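PDB 1UPT: golgin subfamily A member 4 from Homo sapiens, which takes part in vesicle trafficking at the Golgi, including endosome-to-Golgi transport, and binds small GTPases. Local coordinates for residues 46-49 / 50-53. Numbering follows the deposited sequence.
Sequences ERED and ARLM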
# COMPACT_ATOMS: atom_id res chain seq x y z
N GLU B 46 -3.70 -15.96 -4.94
CA GLU B 46 -4.50 -17.20 -4.89
C GLU B 46 -5.83 -16.85 -4.24
O GLU B 46 -6.88 -17.27 -4.69
CB GLU B 46 -3.81 -18.32 -4.06
CG GLU B 46 -2.60 -19.02 -4.70
CD GLU B 46 -1.65 -19.70 -3.67
OE1 GLU B 46 -2.15 -20.56 -2.86
OE2 GLU B 46 -0.40 -19.41 -3.67
N ARG B 47 -5.79 -16.02 -3.22
CA ARG B 47 -6.99 -15.63 -2.50
C ARG B 47 -7.94 -14.77 -3.32
O ARG B 47 -9.14 -14.95 -3.24
CB ARG B 47 -6.63 -14.90 -1.20
CG ARG B 47 -7.49 -15.32 -0.06
CD ARG B 47 -6.87 -16.37 0.86
NE ARG B 47 -7.01 -15.95 2.23
CZ ARG B 47 -6.49 -16.56 3.29
NH1 ARG B 47 -5.76 -17.67 3.18
NH2 ARG B 47 -6.72 -16.05 4.48
N GLU B 48 -7.40 -13.82 -4.08
CA GLU B 48 -8.20 -13.07 -5.05
C GLU B 48 -8.87 -14.00 -6.06
O GLU B 48 -10.07 -13.86 -6.34
CB GLU B 48 -7.30 -12.09 -5.83
CG GLU B 48 -7.05 -10.75 -5.18
CD GLU B 48 -8.28 -9.85 -5.14
OE1 GLU B 48 -8.51 -9.20 -4.10
OE2 GLU B 48 -9.02 -9.81 -6.15
N ASP B 49 -8.10 -14.93 -6.62
CA ASP B 49 -8.59 -15.89 -7.62
C ASP B 49 -9.69 -16.77 -7.06
O ASP B 49 -10.58 -17.17 -7.79
CB ASP B 49 -7.46 -16.81 -8.11
CG ASP B 49 -6.46 -16.10 -9.01
OD1 ASP B 49 -6.83 -15.08 -9.65
OD2 ASP B 49 -5.29 -16.50 -9.15
N ALA B 50 -9.62 -17.08 -5.76
CA ALA B 50 -10.63 -17.91 -5.10
C ALA B 50 -11.93 -17.14 -4.88
O ALA B 50 -13.00 -17.71 -4.99
CB ALA B 50 -10.09 -18.44 -3.77
N ARG B 51 -11.82 -15.84 -4.57
CA ARG B 51 -12.99 -14.97 -4.43
C ARG B 51 -13.75 -14.83 -5.75
O ARG B 51 -14.98 -14.88 -5.78
CB ARG B 51 -12.57 -13.57 -3.98
CG ARG B 51 -13.42 -12.99 -2.88
CD ARG B 51 -12.65 -12.75 -1.61
NE ARG B 51 -11.47 -11.92 -1.87
CZ ARG B 51 -10.31 -12.02 -1.22
NH1 ARG B 51 -10.14 -12.90 -0.26
NH2 ARG B 51 -9.31 -11.21 -1.55
N LEU B 52 -13.00 -14.64 -6.83
CA LEU B 52 -13.55 -14.54 -8.18
C LEU B 52 -14.10 -15.89 -8.66
O LEU B 52 -15.10 -15.93 -9.36
CB LEU B 52 -12.48 -14.00 -9.16
CG LEU B 52 -12.85 -13.62 -10.61
CD1 LEU B 52 -14.16 -12.80 -10.72
CD2 LEU B 52 -11.71 -12.84 -11.26
N MSE B 53 -13.48 -17.00 -8.25
CA MSE B 53 -13.99 -18.34 -8.56
C MSE B 53 -15.32 -18.61 -7.83
O MSE B 53 -16.22 -19.22 -8.38
CB MSE B 53 -12.97 -19.44 -8.24
CG MSE B 53 -12.31 -20.09 -9.47
SE MSE B 53 -13.56 -21.16 -10.63
CE MSE B 53 -12.24 -22.20 -11.68
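R51 folds back along helix 38-57, the last of the three helices of this GRIP-domain chain, and lays its guanidinium over the carbonyl of R47, with an edge toward the carboxylate of E48. The backbone evidence for alpha-helix is a run of four i to i+4 hydrogen bonds, from the N of A50, R51, L52 and M53 to the O of E46, R47, E48 and D49. The straightest joins L52 N to E48 O, at 3.1 Å with an N-H...O angle of 165°. R47 O also receives a weak second bond from A50 N at 3.3 Å.

The ionic contact is an i to i+3 salt bridge: R51 NH2 reaches E48 OE1 at 3.3 Å, a weak hydrogen bond that is part of the salt bridge. OE1 lies in the guanidinium plane, at its edge, yet the carboxylate itself is turned 85° from that plane, so the two groups do not form a flat, two-pronged pair. A bend at chi2 in E48, and bends at chi2 and chi3 in R51, bring the charged ends together. E48 is the one buried residue here, and its other oxygen, OE2, is hydrogen-bonded to T23 OG1; its carboxylate thereby links R51 to the start of helix 23-33. D49 OD1 makes a second tie to that helix through a salt bridge to K24 NZ.

In van der Waals contact, R51 NH1 packs against the methylene CG of R47 at 3.6 Å, and the two guanidinium groups do not stack: their planes stand 87° apart, and R47 NH2 turns to a weak hydrogen bond with the carbonyl of M19 in the second subunit. Over one face of the R51 guanidinium, R47 O lies 3.7 Å from the plane, above its centre.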